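Probable ss-1,3-N-acetylglucosaminyltransferase (Staphylococcus aureus subsp. aureus N315, PDB 6H21) is a probable family 2 glycosyltransferase with a GT-A fold, modelled here with manganese and uridine-diphosphate-N-acetylglucosamine. Local coordinates at residues Arg37-Val42 with Lys72-Leu77; Val92-Gly97 with Val106-Ser111; Gly137-Glu142 with Ala171-Lys176; Asp184-Lys189 with Leu207-Asn212. All coordinates share one frame; numbering follows the deposited sequence.

Interaction 1 of 4, residues Arg37-Val42 with Lys72-Leu77; sequences RTISSV and KKYKGL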
loop_
_atom_site.group_PDB
_atom_site.type_symbol
_atom_site.label_atom_id
_atom_site.label_comp_id
_atom_site.label_asym_id
_atom_site.label_seq_id
_atom_site.Cartn_x
_atom_site.Cartn_y
_atom_site.Cartn_z
ATOM N N ARG C 37 -23.872 -41.553 24.482
ATOM C CA ARG C 37 -23.542 -40.512 25.428
ATOM C C ARG C 37 -24.390 -39.256 25.197
ATOM O O ARG C 37 -24.867 -38.663 26.151
ATOM C CB ARG C 37 -22.063 -40.141 25.320
ATOM C CG ARG C 37 -21.598 -39.215 26.430
ATOM C CD ARG C 37 -20.106 -38.982 26.374
ATOM N NE ARG C 37 -19.682 -38.239 25.196
ATOM C CZ ARG C 37 -18.536 -37.572 25.116
ATOM N NH1 ARG C 37 -17.731 -37.510 26.164
ATOM N NH2 ARG C 37 -18.201 -36.962 23.994
ATOM N N THR C 38 -24.534 -38.849 23.932
ATOM C CA THR C 38 -25.282 -37.643 23.561
ATOM C C THR C 38 -26.771 -37.866 23.854
ATOM O O THR C 38 -27.428 -36.995 24.411
ATOM C CB THR C 38 -25.054 -37.258 22.092
ATOM O OG1 THR C 38 -23.692 -36.849 21.926
ATOM C CG2 THR C 38 -25.977 -36.157 21.626
ATOM N N ILE C 39 -27.290 -39.041 23.479
ATOM C CA ILE C 39 -28.698 -39.334 23.690
ATOM C C ILE C 39 -28.988 -39.318 25.195
ATOM O O ILE C 39 -29.999 -38.760 25.621
ATOM C CB ILE C 39 -29.117 -40.654 23.018
ATOM C CG1 ILE C 39 -29.087 -40.521 21.496
ATOM C CG2 ILE C 39 -30.490 -41.100 23.506
ATOM C CD1 ILE C 39 -29.304 -41.821 20.763
ATOM N N SER C 40 -28.110 -39.955 25.982
ATOM C CA SER C 40 -28.261 -40.018 27.440
ATOM C C SER C 40 -28.320 -38.603 28.041
ATOM O O SER C 40 -29.073 -38.356 28.992
ATOM C CB SER C 40 -27.159 -40.834 28.059
ATOM O OG SER C 40 -27.177 -42.180 27.579
ATOM N N SER C 41 -27.528 -37.672 27.488
ATOM C CA SER C 41 -27.521 -36.291 27.977
ATOM C C SER C 41 -28.882 -35.626 27.726
ATOM O O SER C 41 -29.274 -34.756 28.492
ATOM C CB SER C 41 -26.365 -35.479 27.410
ATOM O OG SER C 41 -26.673 -34.902 26.147
ATOM N N VAL C 42 -29.593 -36.037 26.670
ATOM C CA VAL C 42 -30.928 -35.486 26.390
ATOM C C VAL C 42 -31.996 -36.170 27.253
ATOM O O VAL C 42 -32.946 -35.520 27.705
ATOM C CB VAL C 42 -31.312 -35.587 24.906
ATOM C CG1 VAL C 42 -32.707 -35.023 24.660
ATOM C CG2 VAL C 42 -30.293 -34.894 24.028
ATOM N N LYS C 72 -32.229 -47.642 17.689
ATOM C CA LYS C 72 -33.349 -48.588 17.928
ATOM C C LYS C 72 -33.463 -48.980 19.409
ATOM O O LYS C 72 -34.546 -49.334 19.829
ATOM C CB LYS C 72 -33.235 -49.821 17.027
ATOM C CG LYS C 72 -33.506 -49.527 15.547
ATOM N N LYS C 73 -32.375 -48.868 20.187
ATOM C CA LYS C 73 -32.345 -49.186 21.643
ATOM C C LYS C 73 -33.167 -48.185 22.476
ATOM O O LYS C 73 -33.397 -48.408 23.669
ATOM C CB LYS C 73 -30.908 -49.199 22.183
ATOM C CG LYS C 73 -29.962 -50.191 21.518
ATOM C CD LYS C 73 -30.503 -51.608 21.387
ATOM C CE LYS C 73 -29.668 -52.473 20.458
ATOM N NZ LYS C 73 -28.338 -52.808 21.034
ATOM N N TYR C 74 -33.595 -47.084 21.859
ATOM C CA TYR C 74 -34.359 -46.042 22.537
ATOM C C TYR C 74 -35.781 -45.947 21.963
ATOM O O TYR C 74 -36.494 -44.998 22.258
ATOM C CB TYR C 74 -33.606 -44.713 22.427
ATOM C CG TYR C 74 -32.252 -44.715 23.091
ATOM C CD1 TYR C 74 -32.118 -44.427 24.440
ATOM C CD2 TYR C 74 -31.099 -45.011 22.377
ATOM C CE1 TYR C 74 -30.884 -44.433 25.065
ATOM C CE2 TYR C 74 -29.855 -45.023 22.988
ATOM C CZ TYR C 74 -29.748 -44.726 24.337
ATOM O OH TYR C 74 -28.533 -44.714 24.953
ATOM N N LYS C 75 -36.207 -46.940 21.174
ATOM C CA LYS C 75 -37.534 -46.905 20.571
ATOM C C LYS C 75 -38.590 -46.802 21.679
ATOM O O LYS C 75 -38.498 -47.448 22.738
ATOM C CB LYS C 75 -37.809 -48.110 19.664
ATOM C CG LYS C 75 -38.746 -47.810 18.500
ATOM N N GLY C 76 -39.562 -45.918 21.450
ATOM C CA GLY C 76 -40.574 -45.635 22.439
ATOM C C GLY C 76 -40.205 -44.486 23.364
ATOM O O GLY C 76 -41.078 -44.032 24.101
ATOM N N LEU C 77 -38.931 -44.043 23.355
ATOM C CA LEU C 77 -38.454 -42.934 24.220
ATOM C C LEU C 77 -38.064 -41.714 23.376
ATOM O O LEU C 77 -37.802 -40.644 23.917
ATOM C CB LEU C 77 -37.242 -43.377 25.053
ATOM C CG LEU C 77 -37.414 -44.598 25.953
ATOM C CD1 LEU C 77 -36.180 -44.780 26.822
ATOM C CD2 LEU C 77 -38.661 -44.492 26.813
HETATM O O HOH W 1 -28.882 -44.349 27.848
#
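A CH-pi contact between Ile39 and Tyr74 joins helix 35-43 to the loop that follows helix 66-72, at the edge of the Rossmann-like alpha/beta sheet of this GT-A glycosyltransferase fold. Ile39 CG2 sits 3.7 Å from the centroid of the Tyr74 ring, only 9° off the ring normal, which puts the methyl over the middle of one face. That branch lies anti to the backbone N, while CG1, beside the N at chi1 -69°, carries CD1 to the same ring near CE2 and CD2. A beta-branched isoleucine suits the place because its two arms can cover the ring while the side chain also touches Met26 and Ile56 of strands 22-28 and 52-58. Tyrosine adds a polar end to an apolar face. Its hydroxyl is hydrogen-bonded to His36 ND1, and the OG of Ser40 is hydrogen-bonded to the carbonyl of His36, so His36 holds both polar ends, one with its ring and one with its carbonyl. The type I turn from Lys72 to Lys75 presents the ring to the helix. Between the hydroxyls a water lies in the ring plane at the tyrosine edge, 2.8 Å from Ser40 OG, to which it donates, and 2.9 Å from Tyr74 OH.

Interaction 2 of 4, residues Val92-Gly97 with Val106-Ser111; sequences VPRNTG and VFFLDS. With UD1 (uridine-diphosphate-N-acetylglucosamine), chain X.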
loop_
_atom_site.group_PDB
_atom_site.type_symbol
_atom_site.label_atom_id
_atom_site.label_comp_id
_atom_site.label_asym_id
_atom_site.label_seq_id
_atom_site.Cartn_x
_atom_site.Cartn_y
_atom_site.Cartn_z
ATOM N N VAL C 92 -30.856 -30.766 5.543
ATOM C CA VAL C 92 -32.092 -31.522 5.231
ATOM C C VAL C 92 -32.607 -32.257 6.478
ATOM O O VAL C 92 -33.799 -32.170 6.804
ATOM C CB VAL C 92 -31.879 -32.482 4.041
ATOM C CG1 VAL C 92 -33.034 -33.444 3.874
ATOM C CG2 VAL C 92 -31.644 -31.717 2.742
ATOM N N PRO C 93 -31.764 -33.030 7.203
ATOM C CA PRO C 93 -32.200 -33.662 8.448
ATOM C C PRO C 93 -32.808 -32.669 9.453
ATOM O O PRO C 93 -33.797 -32.975 10.082
ATOM C CB PRO C 93 -30.935 -34.303 9.049
ATOM C CG PRO C 93 -29.916 -34.348 7.915
ATOM C CD PRO C 93 -30.366 -33.346 6.872
ATOM N N ARG C 94 -32.208 -31.487 9.600
ATOM C CA ARG C 94 -32.751 -30.481 10.505
ATOM C C ARG C 94 -34.100 -29.971 9.981
ATOM O O ARG C 94 -35.038 -29.785 10.778
ATOM C CB ARG C 94 -31.759 -29.334 10.730
ATOM C CG ARG C 94 -30.621 -29.661 11.687
ATOM C CD ARG C 94 -29.633 -28.514 11.733
ATOM N NE ARG C 94 -28.453 -28.704 12.568
ATOM C CZ ARG C 94 -27.359 -27.948 12.478
ATOM N NH1 ARG C 94 -27.297 -27.025 11.533
ATOM N NH2 ARG C 94 -26.342 -28.114 13.318
ATOM N N ASN C 95 -34.207 -29.766 8.657
ATOM C CA ASN C 95 -35.482 -29.366 8.037
ATOM C C ASN C 95 -36.540 -30.443 8.306
ATOM O O ASN C 95 -37.685 -30.115 8.633
ATOM C CB ASN C 95 -35.375 -29.126 6.527
ATOM C CG ASN C 95 -34.695 -27.827 6.151
ATOM O OD1 ASN C 95 -34.556 -26.922 6.971
ATOM N ND2 ASN C 95 -34.268 -27.729 4.900
ATOM N N THR C 96 -36.166 -31.718 8.142
ATOM C CA THR C 96 -37.089 -32.841 8.374
ATOM C C THR C 96 -37.643 -32.810 9.811
ATOM O O THR C 96 -38.833 -33.032 10.019
ATOM C CB THR C 96 -36.418 -34.196 8.121
ATOM O OG1 THR C 96 -35.753 -34.172 6.859
ATOM C CG2 THR C 96 -37.409 -35.334 8.161
ATOM N N GLY C 97 -36.757 -32.551 10.780
ATOM C CA GLY C 97 -37.077 -32.384 12.197
ATOM C C GLY C 97 -38.049 -31.245 12.468
ATOM O O GLY C 97 -38.975 -31.406 13.254
ATOM N N VAL C 106 -38.016 -25.278 19.508
ATOM C CA VAL C 106 -37.077 -26.294 19.099
ATOM C C VAL C 106 -35.679 -25.949 19.630
ATOM O O VAL C 106 -35.339 -24.784 19.920
ATOM C CB VAL C 106 -37.051 -26.498 17.572
ATOM C CG1 VAL C 106 -38.415 -26.917 17.028
ATOM C CG2 VAL C 106 -36.509 -25.281 16.840
ATOM N N PHE C 107 -34.862 -26.991 19.734
ATOM C CA PHE C 107 -33.477 -26.876 20.136
ATOM C C PHE C 107 -32.645 -27.818 19.262
ATOM O O PHE C 107 -32.868 -29.045 19.263
ATOM C CB PHE C 107 -33.301 -27.185 21.623
ATOM C CG PHE C 107 -31.953 -26.770 22.141
ATOM C CD1 PHE C 107 -30.798 -27.365 21.662
ATOM C CD2 PHE C 107 -31.824 -25.749 23.065
ATOM C CE1 PHE C 107 -29.547 -26.964 22.113
ATOM C CE2 PHE C 107 -30.572 -25.340 23.503
ATOM C CZ PHE C 107 -29.436 -25.952 23.036
ATOM N N PHE C 108 -31.688 -27.251 18.520
ATOM C CA PHE C 108 -30.819 -28.049 17.668
ATOM C C PHE C 108 -29.620 -28.541 18.487
ATOM O O PHE C 108 -28.873 -27.767 19.085
ATOM C CB PHE C 108 -30.407 -27.271 16.411
ATOM C CG PHE C 108 -31.571 -26.876 15.538
ATOM C CD1 PHE C 108 -32.178 -27.801 14.704
ATOM C CD2 PHE C 108 -32.084 -25.590 15.577
ATOM C CE1 PHE C 108 -33.265 -27.444 13.917
ATOM C CE2 PHE C 108 -33.169 -25.234 14.787
ATOM C CZ PHE C 108 -33.751 -26.157 13.951
ATOM N N LEU C 109 -29.454 -29.862 18.485
ATOM C CA LEU C 109 -28.357 -30.549 19.132
ATOM C C LEU C 109 -27.605 -31.346 18.067
ATOM O O LEU C 109 -28.203 -32.122 17.358
ATOM C CB LEU C 109 -28.920 -31.466 20.218
ATOM C CG LEU C 109 -27.936 -32.449 20.843
ATOM C CD1 LEU C 109 -26.820 -31.725 21.593
ATOM C CD2 LEU C 109 -28.667 -33.410 21.758
ATOM N N ASP C 110 -26.289 -31.145 17.982
ATOM C CA ASP C 110 -25.457 -31.975 17.115
ATOM C C ASP C 110 -25.176 -33.296 17.846
ATOM O O ASP C 110 -25.099 -33.331 19.091
ATOM C CB ASP C 110 -24.210 -31.212 16.656
ATOM C CG ASP C 110 -24.517 -30.060 15.710
ATOM O OD1 ASP C 110 -25.663 -29.995 15.191
ATOM O OD2 ASP C 110 -23.606 -29.239 15.482
ATOM N N SER C 111 -25.032 -34.363 17.049
ATOM C CA SER C 111 -24.975 -35.752 17.489
ATOM C C SER C 111 -23.698 -36.069 18.282
ATOM O O SER C 111 -23.602 -37.134 18.878
ATOM C CB SER C 111 -25.092 -36.679 16.307
ATOM O OG SER C 111 -24.089 -36.383 15.354
HETATM C "C1'" UD1 X . -19.772 -27.574 12.811
HETATM C "C2'" UD1 X . -20.051 -26.281 13.581
HETATM C "C3'" UD1 X . -21.399 -26.381 14.293
HETATM C "C4'" UD1 X . -22.486 -26.736 13.280
HETATM C "C5'" UD1 X . -22.100 -27.944 12.423
HETATM C "C6'" UD1 X . -23.128 -28.226 11.323
HETATM C "C7'" UD1 X . -18.076 -25.061 14.419
HETATM C "C8'" UD1 X . -17.081 -24.948 15.543
HETATM N "N2'" UD1 X . -18.991 -26.024 14.548
HETATM O "O1'" UD1 X . -19.741 -28.644 13.762
HETATM O "O3'" UD1 X . -21.703 -25.138 14.946
HETATM O "O4'" UD1 X . -23.692 -27.026 13.989
HETATM O "O5'" UD1 X . -20.793 -27.782 11.833
HETATM O "O6'" UD1 X . -23.395 -27.076 10.525
HETATM O "O7'" UD1 X . -18.049 -24.312 13.457
HETATM N N1 UD1 X . -24.507 -34.598 9.817
HETATM C C2 UD1 X . -25.563 -34.931 8.949
HETATM N N3 UD1 X . -25.332 -35.409 7.732
HETATM C C4 UD1 X . -24.092 -35.597 7.298
HETATM C C5 UD1 X . -23.013 -35.281 8.125
HETATM C C6 UD1 X . -23.236 -34.765 9.403
HETATM O O2 UD1 X . -26.742 -34.776 9.293
HETATM O O4 UD1 X . -23.941 -36.066 6.148
HETATM C C1B UD1 X . -24.860 -34.062 11.132
HETATM C C2B UD1 X . -24.055 -34.645 12.280
HETATM O "O2'" UD1 X . -24.550 -35.926 12.652
HETATM C C3B UD1 X . -24.244 -33.579 13.347
HETATM C C4B UD1 X . -24.381 -32.284 12.548
HETATM O O4B UD1 X . -24.642 -32.653 11.185
HETATM O O3B UD1 X . -25.444 -33.817 14.095
HETATM C C5B UD1 X . -23.120 -31.439 12.580
HETATM O O5B UD1 X . -22.001 -32.283 12.346
HETATM P PA UD1 X . -20.685 -32.220 13.252
HETATM O O1A UD1 X . -19.771 -33.268 12.704
HETATM O O2A UD1 X . -21.005 -32.145 14.743
HETATM O O3A UD1 X . -20.131 -30.807 12.794
HETATM P PB UD1 X . -18.967 -30.018 13.546
HETATM O O1B UD1 X . -17.846 -29.830 12.572
HETATM O O2B UD1 X . -18.651 -30.602 14.916
HETATM O O HOH W 2 -28.501 -29.987 15.225
#
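Arg94 meets Asp110 in a buried salt bridge beside the bound uridine-diphosphate-N-acetylglucosamine. Arg94 NH2 gives a 2.7 Å hydrogen bond to Asp110 OD1 on its syn lone pair, and the guanidinium and carboxylate planes lie only 12° apart. The same Arg94 NH2 donates to O4' of the ligand at 2.9 Å, and O4' in turn donates to Asp110 OD2 at 2.7 Å. This ring of bonds suits a flat guanidinium and a two-oxygen carboxylate: OD1 takes the arginine, OD2 the ligand hydroxyl. A water extends the polar network, accepting from Arg94 NE and donating to Asp110 OD1, while Arg94 NH1 pairs with Asp199. Ser111 N holds the ligand's O3B at 3.0 Å. Asp110 belongs to a probable DxD motif with Asp112, close to bound manganese.

The apolar part is the arginine stem: extended from CG to NE, it brings Arg94 CG to 3.9 Å from Phe108 CD1. Helix 91-100 thus packs on the end of strand 105-108, whose other neighbours are strand 22-28, parallel, and strand 177-179, antiparallel.

Interaction 3 of 4, residues Gly137-Glu142 with Ala171-Lys176; sequences GKYGVE and ALSVLK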
loop_
_atom_site.group_PDB
_atom_site.type_symbol
_atom_site.label_atom_id
_atom_site.label_comp_id
_atom_site.label_asym_id
_atom_site.label_seq_id
_atom_site.Cartn_x
_atom_site.Cartn_y
_atom_site.Cartn_z
ATOM N N GLY C 137 -27.990 -20.402 25.526
ATOM C CA GLY C 137 -27.274 -20.900 26.699
ATOM C C GLY C 137 -25.772 -20.841 26.482
ATOM O O GLY C 137 -25.287 -21.191 25.417
ATOM N N LYS C 138 -25.036 -20.440 27.520
ATOM C CA LYS C 138 -23.585 -20.427 27.503
ATOM C C LYS C 138 -23.040 -21.786 27.055
ATOM O O LYS C 138 -23.496 -22.823 27.531
ATOM C CB LYS C 138 -23.068 -20.114 28.905
ATOM C CG LYS C 138 -21.556 -20.071 29.052
ATOM C CD LYS C 138 -21.130 -19.476 30.377
ATOM C CE LYS C 138 -19.656 -19.676 30.631
ATOM N NZ LYS C 138 -19.266 -19.153 31.959
ATOM N N TYR C 139 -22.032 -21.753 26.180
ATOM C CA TYR C 139 -21.366 -22.943 25.658
ATOM C C TYR C 139 -20.221 -23.324 26.598
ATOM O O TYR C 139 -19.541 -22.454 27.157
ATOM C CB TYR C 139 -20.862 -22.704 24.233
ATOM C CG TYR C 139 -21.977 -22.383 23.271
ATOM C CD1 TYR C 139 -22.894 -23.358 22.912
ATOM C CD2 TYR C 139 -22.151 -21.111 22.757
ATOM C CE1 TYR C 139 -23.968 -23.075 22.082
ATOM C CE2 TYR C 139 -23.212 -20.815 21.916
ATOM C CZ TYR C 139 -24.130 -21.797 21.582
ATOM O OH TYR C 139 -25.179 -21.529 20.751
ATOM N N GLY C 140 -20.059 -24.633 26.799
ATOM C CA GLY C 140 -18.824 -25.202 27.281
ATOM C C GLY C 140 -18.082 -25.905 26.160
ATOM O O GLY C 140 -18.566 -25.966 25.031
ATOM N N VAL C 141 -16.921 -26.471 26.501
ATOM C CA VAL C 141 -16.104 -27.198 25.550
ATOM C C VAL C 141 -15.517 -28.467 26.194
ATOM O O VAL C 141 -15.185 -28.506 27.387
ATOM C CB VAL C 141 -15.008 -26.283 24.972
ATOM C CG1 VAL C 141 -13.822 -26.147 25.925
ATOM C CG2 VAL C 141 -14.555 -26.786 23.612
ATOM N N GLU C 142 -15.418 -29.519 25.376
ATOM C CA GLU C 142 -14.690 -30.742 25.692
ATOM C C GLU C 142 -13.597 -30.931 24.632
ATOM O O GLU C 142 -13.890 -31.024 23.417
ATOM C CB GLU C 142 -15.619 -31.957 25.706
ATOM C CG GLU C 142 -14.983 -33.180 26.347
ATOM C CD GLU C 142 -15.571 -34.513 25.923
ATOM O OE1 GLU C 142 -15.443 -34.849 24.734
ATOM O OE2 GLU C 142 -16.170 -35.204 26.772
ATOM N N ALA C 171 -21.924 -15.332 17.399
ATOM C CA ALA C 171 -22.469 -16.533 18.018
ATOM C C ALA C 171 -23.692 -16.999 17.216
ATOM O O ALA C 171 -24.813 -17.040 17.708
ATOM C CB ALA C 171 -22.817 -16.244 19.464
ATOM N N LEU C 172 -23.442 -17.382 15.968
ATOM C CA LEU C 172 -24.475 -17.580 14.986
ATOM C C LEU C 172 -24.745 -19.067 14.717
ATOM O O LEU C 172 -25.492 -19.390 13.781
ATOM C CB LEU C 172 -24.042 -16.859 13.711
ATOM C CG LEU C 172 -24.172 -15.345 13.737
ATOM C CD1 LEU C 172 -23.702 -14.766 12.415
ATOM C CD2 LEU C 172 -25.588 -14.900 14.056
ATOM N N SER C 173 -24.226 -19.972 15.546
ATOM C CA SER C 173 -24.617 -21.398 15.443
ATOM C C SER C 173 -26.116 -21.509 15.743
ATOM O O SER C 173 -26.689 -20.639 16.393
ATOM C CB SER C 173 -23.823 -22.295 16.367
ATOM O OG SER C 173 -24.366 -22.296 17.679
ATOM N N VAL C 174 -26.728 -22.607 15.306
ATOM C CA VAL C 174 -28.119 -22.877 15.605
ATOM C C VAL C 174 -28.255 -23.708 16.891
ATOM O O VAL C 174 -29.363 -24.220 17.169
ATOM C CB VAL C 174 -28.805 -23.572 14.418
ATOM C CG1 VAL C 174 -28.729 -22.699 13.177
ATOM C CG2 VAL C 174 -28.224 -24.952 14.168
ATOM N N LEU C 175 -27.180 -23.804 17.693
ATOM C CA LEU C 175 -27.197 -24.641 18.902
ATOM C C LEU C 175 -27.774 -23.839 20.085
ATOM O O LEU C 175 -27.088 -23.466 21.045
ATOM C CB LEU C 175 -25.788 -25.178 19.146
ATOM C CG LEU C 175 -25.149 -25.827 17.918
ATOM C CD1 LEU C 175 -23.724 -26.242 18.209
ATOM C CD2 LEU C 175 -25.968 -27.022 17.424
ATOM N N LYS C 176 -29.085 -23.611 19.980
ATOM C CA LYS C 176 -29.833 -22.602 20.713
ATOM C C LYS C 176 -31.306 -23.026 20.759
ATOM O O LYS C 176 -31.715 -23.941 20.040
ATOM C CB LYS C 176 -29.724 -21.254 19.990
ATOM C CG LYS C 176 -28.324 -20.650 19.926
ATOM C CD LYS C 176 -28.247 -19.416 19.066
ATOM C CE LYS C 176 -26.928 -18.679 19.181
ATOM N NZ LYS C 176 -25.763 -19.505 18.768
HETATM O O HOH W 3 -27.148 -22.388 23.626
#
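The backbone of 171-176 folds into tight turns, an ST turn at Ser173 and an inverse gamma turn centred on Leu175, facing strand 134-142 just before the chain enters strand 177-179 of the GT-A sheet. Into these turns reaches Tyr139, whose hydroxyl is the hub of the contact. Tyr139 OH donates to Leu175 O at 2.7 Å, arriving well above the carbonyl plane, and accepts from Lys176 NZ at 2.9 Å; both partners lie at the edge of the ring, near its plane. Tyrosine fits here because one hydroxyl can donate one hydrogen bond and accept another at the end of a rigid, largely apolar arm. Lysine fits because its chain, extended until it bends at chi4 (61°), folds its ammonium back onto its own loop, where it also donates to the carbonyls of Ala171 and Ser173. Three bonds thus grip this buried nitrogen, which probably remains charged. Leu175 adds its CB against Tyr139 CE1, and Ser173 and Leu175 both touch the bound uridine-diphosphate-N-acetylglucosamine, linking the turn to the ligand pocket. A water donates to both Gly137 O and Leu175 O, at 2.8 Å each, and so bridges the two backbones beside the tyrosine.

Interaction 4 of 4, residues Asp184-Lys189 with Leu207-Asn212; sequences DKNKIK and LMNSKN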
loop_
_atom_site.group_PDB
_atom_site.type_symbol
_atom_site.label_atom_id
_atom_site.label_comp_id
_atom_site.label_asym_id
_atom_site.label_seq_id
_atom_site.Cartn_x
_atom_site.Cartn_y
_atom_site.Cartn_z
ATOM N N ASP C 184 -42.190 -21.201 11.639
ATOM C CA ASP C 184 -43.362 -21.651 10.830
ATOM C C ASP C 184 -43.941 -20.495 9.991
ATOM O O ASP C 184 -44.075 -20.611 8.761
ATOM C CB ASP C 184 -44.465 -22.248 11.705
ATOM C CG ASP C 184 -44.058 -23.511 12.442
ATOM O OD1 ASP C 184 -43.046 -24.124 12.046
ATOM O OD2 ASP C 184 -44.749 -23.868 13.419
ATOM N N LYS C 185 -44.276 -19.387 10.664
ATOM C CA LYS C 185 -44.909 -18.221 10.055
ATOM C C LYS C 185 -44.028 -17.665 8.929
ATOM O O LYS C 185 -44.543 -17.215 7.917
ATOM C CB LYS C 185 -45.155 -17.132 11.105
ATOM C CG LYS C 185 -46.232 -17.438 12.137
ATOM C CD LYS C 185 -46.233 -16.451 13.294
ATOM C CE LYS C 185 -47.382 -16.637 14.260
ATOM N NZ LYS C 185 -47.824 -15.340 14.829
ATOM N N ASN C 186 -42.701 -17.702 9.121
ATOM C CA ASN C 186 -41.744 -17.044 8.223
ATOM C C ASN C 186 -41.141 -18.049 7.233
ATOM O O ASN C 186 -40.299 -17.671 6.426
ATOM C CB ASN C 186 -40.670 -16.309 9.026
ATOM C CG ASN C 186 -41.263 -15.172 9.831
ATOM O OD1 ASN C 186 -41.673 -14.169 9.260
ATOM N ND2 ASN C 186 -41.373 -15.330 11.139
ATOM N N LYS C 187 -41.579 -19.312 7.303
ATOM C CA LYS C 187 -41.146 -20.393 6.399
ATOM C C LYS C 187 -39.615 -20.516 6.414
ATOM O O LYS C 187 -38.970 -20.676 5.365
ATOM C CB LYS C 187 -41.680 -20.140 4.984
ATOM C CG LYS C 187 -43.198 -20.091 4.872
ATOM N N ILE C 188 -39.021 -20.445 7.609
ATOM C CA ILE C 188 -37.561 -20.489 7.706
ATOM C C ILE C 188 -37.073 -21.944 7.629
ATOM O O ILE C 188 -37.414 -22.791 8.451
ATOM C CB ILE C 188 -37.030 -19.775 8.956
ATOM C CG1 ILE C 188 -37.545 -18.337 9.054
ATOM C CG2 ILE C 188 -35.510 -19.818 8.942
ATOM C CD1 ILE C 188 -37.328 -17.690 10.402
ATOM N N LYS C 189 -36.243 -22.209 6.619
ATOM C CA LYS C 189 -35.657 -23.503 6.405
ATOM C C LYS C 189 -34.154 -23.317 6.247
ATOM O O LYS C 189 -33.697 -22.236 5.861
ATOM C CB LYS C 189 -36.223 -24.175 5.151
ATOM C CG LYS C 189 -37.742 -24.281 5.093
ATOM N N LEU C 207 -33.201 -14.049 13.423
ATOM C CA LEU C 207 -32.966 -12.763 14.151
ATOM C C LEU C 207 -33.719 -11.601 13.477
ATOM O O LEU C 207 -34.270 -10.747 14.152
ATOM C CB LEU C 207 -31.459 -12.457 14.206
ATOM C CG LEU C 207 -30.626 -13.327 15.146
ATOM C CD1 LEU C 207 -29.139 -13.087 14.918
ATOM C CD2 LEU C 207 -30.992 -13.073 16.600
ATOM N N MET C 208 -33.731 -11.587 12.141
ATOM C CA MET C 208 -34.284 -10.509 11.350
ATOM C C MET C 208 -35.827 -10.582 11.331
ATOM O O MET C 208 -36.492 -9.642 10.899
ATOM C CB MET C 208 -33.742 -10.583 9.917
ATOM C CG MET C 208 -32.231 -10.268 9.791
ATOM S SD MET C 208 -31.768 -8.674 10.516
ATOM C CE MET C 208 -31.000 -9.158 12.060
ATOM N N ASN C 209 -36.393 -11.681 11.829
ATOM C CA ASN C 209 -37.836 -11.873 11.882
ATOM C C ASN C 209 -38.305 -11.995 13.336
ATOM O O ASN C 209 -39.411 -12.372 13.570
ATOM C CB ASN C 209 -38.233 -13.095 11.059
ATOM C CG ASN C 209 -38.155 -12.785 9.585
ATOM O OD1 ASN C 209 -39.017 -12.076 9.067
ATOM N ND2 ASN C 209 -37.107 -13.248 8.922
ATOM N N SER C 210 -37.471 -11.628 14.310
ATOM C CA SER C 210 -37.886 -11.735 15.714
ATOM C C SER C 210 -37.302 -10.565 16.506
ATOM O O SER C 210 -36.412 -9.887 16.022
ATOM C CB SER C 210 -37.484 -13.066 16.295
ATOM O OG SER C 210 -36.070 -13.202 16.308
ATOM N N LYS C 211 -37.836 -10.336 17.708
ATOM C CA LYS C 211 -37.543 -9.122 18.482
ATOM C C LYS C 211 -36.812 -9.462 19.792
ATOM O O LYS C 211 -35.929 -8.732 20.206
ATOM C CB LYS C 211 -38.838 -8.351 18.761
ATOM N N ASN C 212 -37.189 -10.572 20.428
ATOM C CA ASN C 212 -36.889 -10.828 21.816
ATOM C C ASN C 212 -35.853 -11.946 21.920
ATOM O O ASN C 212 -36.159 -13.114 21.648
ATOM C CB ASN C 212 -38.166 -11.205 22.576
ATOM C CG ASN C 212 -39.131 -10.044 22.704
ATOM O OD1 ASN C 212 -38.768 -8.900 22.446
ATOM N ND2 ASN C 212 -40.356 -10.327 23.117
#
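Asn186 and Asn209 lie side by side and run opposite ways, their amide planes inclined by 33°. Neither amide bonds to the other: the nearest atoms, OD1 of Asn186 and OD1 of Asn209, are two acceptors 3.4 Å apart, so the contact is one of van der Waals packing. The Asn186 amide also lies against the stem of Asn209, whose CB is 3.9 Å from Asn186 ND2. The nitrogens are engaged within their own helix ends. With CG beside the backbone N at chi1 -65°, Asn186 turns ND2 back to the carbonyl of Val182; Asn209, in a similar conformation, sends its ND2 to the carbonyl of Glu205. Asparagine suits both places, being short enough to fold its amide back onto the preceding helical turn and polar enough for a partly exposed surface. Nearby in the chain, Ile188 packs on Phe202 and Glu205 of helix 198-207. The pair therefore joins two helix ends: that of 180-185, where Lys187 with positive phi completes a Schellman motif, and that of 198-207, which leaves through a type I turn from Leu207 to Ser210.

Interactions 2 and 3 are buried beside the ligand pocket and reach the same sheet, meeting where Phe108 CB packs on Val174 O; both rest on charged or polar groups with several partners each. Interaction 1 is partly buried at the sheet's flank and relies on an apolar ring face, with a water joining the two hydroxyls beside it. Its helix is tied to interaction 2 through Thr38 OG1 and Ser111 O, and to interaction 3 by the salt bridge between Arg37 and Glu142. Interaction 4 lies at the surface, where two amides merely touch, yet Asn95 packs against Lys189 and Leu172 against Leu207, connecting it to the deeper contacts.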